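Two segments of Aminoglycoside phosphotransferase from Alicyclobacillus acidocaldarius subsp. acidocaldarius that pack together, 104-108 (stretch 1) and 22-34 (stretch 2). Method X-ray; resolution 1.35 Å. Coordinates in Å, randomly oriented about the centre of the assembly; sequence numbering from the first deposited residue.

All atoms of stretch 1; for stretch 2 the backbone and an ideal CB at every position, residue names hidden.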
# COMPACT_ATOMS: atom_id res chain seq x y z
N THR A 104 -9.37 -12.75 15.32
CA THR A 104 -10.39 -11.73 15.33
C THR A 104 -11.06 -11.77 13.96
O THR A 104 -10.42 -11.56 12.95
CB THR A 104 -9.77 -10.33 15.57
OG1 THR A 104 -9.09 -10.33 16.83
CG2 THR A 104 -10.82 -9.22 15.53
N TYR A 105 -12.35 -12.08 13.94
CA TYR A 105 -13.13 -12.12 12.71
C TYR A 105 -13.97 -10.87 12.59
O TYR A 105 -14.61 -10.46 13.56
CB TYR A 105 -14.05 -13.35 12.73
CG TYR A 105 -13.31 -14.67 12.75
CD1 TYR A 105 -12.88 -15.26 11.57
CD2 TYR A 105 -13.01 -15.30 13.95
CE1 TYR A 105 -12.22 -16.46 11.57
CE2 TYR A 105 -12.32 -16.50 13.96
CZ TYR A 105 -11.90 -17.06 12.78
OH TYR A 105 -11.26 -18.28 12.77
N TYR A 106 -14.02 -10.32 11.39
CA TYR A 106 -14.97 -9.23 11.12
C TYR A 106 -15.52 -9.36 9.73
O TYR A 106 -14.89 -9.95 8.87
CB TYR A 106 -14.33 -7.84 11.39
CG TYR A 106 -13.17 -7.48 10.50
CD1 TYR A 106 -13.38 -6.86 9.29
CD2 TYR A 106 -11.86 -7.70 10.91
CE1 TYR A 106 -12.34 -6.54 8.44
CE2 TYR A 106 -10.81 -7.37 10.07
CZ TYR A 106 -11.04 -6.77 8.84
OH TYR A 106 -10.01 -6.42 7.99
N VAL A 107 -16.72 -8.81 9.55
CA VAL A 107 -17.53 -9.03 8.37
C VAL A 107 -17.92 -7.67 7.80
O VAL A 107 -18.29 -6.76 8.55
CB VAL A 107 -18.79 -9.84 8.74
CG1 VAL A 107 -19.69 -10.02 7.54
CG2 VAL A 107 -18.43 -11.21 9.33
N THR A 108 -17.89 -7.57 6.47
CA THR A 108 -18.40 -6.40 5.77
C THR A 108 -19.40 -6.81 4.70
O THR A 108 -19.48 -7.97 4.25
CB THR A 108 -17.30 -5.56 5.09
OG1 THR A 108 -16.69 -6.30 4.04
CG2 THR A 108 -16.22 -5.14 6.06
N UNK A 22 -11.75 -23.12 6.52
CA UNK A 22 -13.06 -22.48 6.62
C UNK A 22 -13.19 -21.85 8.00
O UNK A 22 -12.68 -22.37 9.00
CB UNK A 22 -14.19 -23.48 6.37
N UNK A 23 -13.86 -20.71 8.05
CA UNK A 23 -14.19 -20.09 9.32
C UNK A 23 -15.09 -21.06 10.11
O UNK A 23 -16.00 -21.65 9.53
CB UNK A 23 -14.87 -18.74 9.11
N UNK A 24 -14.86 -21.20 11.43
CA UNK A 24 -15.75 -22.09 12.18
C UNK A 24 -17.21 -21.64 12.11
O UNK A 24 -17.50 -20.46 12.17
CB UNK A 24 -15.30 -22.16 13.64
N UNK A 25 -18.13 -22.60 11.97
CA UNK A 25 -19.56 -22.28 11.93
C UNK A 25 -20.01 -21.48 13.13
O UNK A 25 -20.89 -20.63 13.01
CB UNK A 25 -20.39 -23.56 11.84
N UNK A 26 -19.42 -21.72 14.30
CA UNK A 26 -19.85 -20.99 15.50
C UNK A 26 -19.65 -19.48 15.33
O UNK A 26 -20.40 -18.69 15.89
CB UNK A 26 -19.08 -21.48 16.73
N UNK A 27 -18.64 -19.09 14.56
CA UNK A 27 -18.40 -17.66 14.32
C UNK A 27 -19.53 -17.10 13.43
O UNK A 27 -20.11 -16.05 13.71
CB UNK A 27 -17.03 -17.44 13.67
N UNK A 28 -19.86 -17.83 12.36
CA UNK A 28 -20.90 -17.40 11.44
C UNK A 28 -22.21 -17.19 12.20
O UNK A 28 -22.95 -16.22 11.97
CB UNK A 28 -21.08 -18.42 10.32
N UNK A 29 -22.51 -18.13 13.11
CA UNK A 29 -23.75 -18.10 13.86
C UNK A 29 -23.90 -16.99 14.90
O UNK A 29 -24.97 -16.81 15.46
CB UNK A 29 -23.92 -19.45 14.56
N UNK A 30 -22.84 -16.22 15.14
CA UNK A 30 -22.96 -15.03 15.99
C UNK A 30 -23.64 -13.87 15.26
O UNK A 30 -24.16 -12.97 15.91
CB UNK A 30 -21.58 -14.59 16.48
N UNK A 31 -23.67 -13.92 13.93
CA UNK A 31 -24.31 -12.89 13.14
C UNK A 31 -25.77 -13.28 12.89
O UNK A 31 -26.20 -14.41 13.20
CB UNK A 31 -23.56 -12.68 11.82
N UNK A 32 -26.53 -12.34 12.33
CA UNK A 32 -27.92 -12.60 11.93
C UNK A 32 -28.13 -12.57 10.40
O UNK A 32 -29.09 -11.99 9.89
CB UNK A 32 -28.84 -11.57 12.59
N UNK A 33 -27.26 -13.23 9.67
CA UNK A 33 -27.21 -13.10 8.23
C UNK A 33 -27.82 -14.27 7.44
O UNK A 33 -27.84 -14.25 6.20
CB UNK A 33 -25.75 -12.92 7.81
N UNK A 34 -28.25 -15.30 8.15
CA UNK A 34 -28.94 -16.41 7.51
C UNK A 34 -28.13 -16.99 6.36
O UNK A 34 -28.62 -17.19 5.24
CB UNK A 34 -30.31 -15.96 7.01

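Stretch 1 is a strand whose alternation turns Tyr 105 and Val 107 toward stretch 2 and Tyr 106 away, offering a tyrosine ring and a branched aliphatic.

Position 22 has nothing of stretch 1 near its ideal CB, and almost any residue would suit; it is Leu 22. At 23 the CB points toward stretch 1 and lies 4.3 Å from Tyr 105 CE1, close enough for an aliphatic chain of modest length. Ile 23 takes this place, its CG1 3.8 Å from Tyr 105 CE1.

At 24 the bond points sideways, phi is -60°, and a helix begins at the next residue. Ser, Thr, Asp or Pro would all be reasonable at such an N-cap. The residue is Pro 24, and its ring reaches the phenol end of the tyrosine, CD lying 3.5 Å from Tyr 105 OH.

Positions 25 and 26 carry helical angles and look into space free of stretch 1, where polar or small residues would do. Gln 25 sends its amide toward position 29; Ala 26 makes no contact with stretch 1.

Position 27 turns back toward stretch 1, its ideal CB 4.6 Å from Tyr 105 CD2. A compact apolar group suits a place beside a ring: Val, Ile, Leu or Ala. Val 27 sets CG1 3.9 Å from Tyr 105 CG, while CG2 makes an off-centre CH-pi contact, 4.2 Å from the centroid of the Tyr 105 ring.

Position 28 points away and could take many residues; it is Val 28. Positions 29 and 30 are out of reach and suit polar chains. Ser 29 OG accepts a hydrogen bond from Gln 25 NE2 (3.0 Å), and Lys 30 curls back so that NZ donates to Ala 26 O at 2.8 Å.

Position 31, the last of a type I turn begun at 28, points toward stretch 1, but no atom there lies within 5.5 Å of its ideal CB. A side chain that extends beyond CB is needed: Leu or Met for apolar contact, an aromatic for a broad face. Tyr 31 lays one face against Val 107, CG2 lying 3.4 Å from Tyr 31 CZ. Its hydroxyl adds a polar link: Tyr 31 OH (2.8 Å) and Val 107 N (2.9 Å) both donate to the O of water 1.

Position 32 is free of stretch 1, so a polar residue fits: Asp 32. At 33 the bond again points toward stretch 1 across a gap, favouring Leu or Met. Leu 33 brings CD1 to 4.3 Å from Val 107 CG1. At 34 positive phi would favour Gly or Asn, yet Ala 34 occupies it, out of reach.

Stretch 2, residues 22-34: LIPQAVVSKYDLA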
# COMPACT_ATOMS: atom_id res chain seq x y z
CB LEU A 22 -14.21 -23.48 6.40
CG LEU A 22 -14.62 -23.74 4.94
CD1 LEU A 22 -15.48 -24.99 4.90
CD2 LEU A 22 -15.37 -22.56 4.33
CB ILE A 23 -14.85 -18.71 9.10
CG1 ILE A 23 -13.85 -17.78 8.43
CG2 ILE A 23 -15.43 -18.15 10.40
CD1 ILE A 23 -14.38 -16.42 8.05
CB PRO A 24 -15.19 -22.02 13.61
CG PRO A 24 -13.77 -21.63 13.42
CD PRO A 24 -13.75 -20.71 12.26
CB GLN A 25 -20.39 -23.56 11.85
CG GLN A 25 -21.90 -23.35 11.82
CD GLN A 25 -22.38 -22.54 10.62
OE1 GLN A 25 -22.04 -22.83 9.47
NE2 GLN A 25 -23.19 -21.51 10.89
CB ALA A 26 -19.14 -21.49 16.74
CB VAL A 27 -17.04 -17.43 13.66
CG1 VAL A 27 -16.91 -15.99 13.22
CG2 VAL A 27 -15.91 -17.78 14.61
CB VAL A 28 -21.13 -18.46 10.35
CG1 VAL A 28 -22.15 -18.00 9.32
CG2 VAL A 28 -19.85 -18.88 9.66
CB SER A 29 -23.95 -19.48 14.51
OG SER A 29 -24.29 -20.43 13.51
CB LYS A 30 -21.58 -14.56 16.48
CG LYS A 30 -20.84 -15.59 17.32
CD LYS A 30 -21.65 -16.02 18.53
CE LYS A 30 -20.96 -17.09 19.37
NZ LYS A 30 -20.87 -18.37 18.61
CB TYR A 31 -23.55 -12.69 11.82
CG TYR A 31 -22.16 -12.14 12.05
CD1 TYR A 31 -21.10 -12.97 12.35
CD2 TYR A 31 -21.92 -10.78 11.99
CE1 TYR A 31 -19.82 -12.44 12.61
CE2 TYR A 31 -20.67 -10.24 12.26
CZ TYR A 31 -19.62 -11.09 12.53
OH TYR A 31 -18.35 -10.60 12.80
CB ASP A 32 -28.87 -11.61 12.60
CG ASP A 32 -28.98 -11.82 14.09
OD1 ASP A 32 -29.00 -13.00 14.54
OD2 ASP A 32 -29.10 -10.81 14.82
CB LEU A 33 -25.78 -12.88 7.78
CG LEU A 33 -25.14 -11.61 8.34
CD1 LEU A 33 -23.68 -11.59 7.93
CD2 LEU A 33 -25.86 -10.36 7.86
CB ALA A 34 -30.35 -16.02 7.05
O HOH W 1 -18.01 -7.96 12.04
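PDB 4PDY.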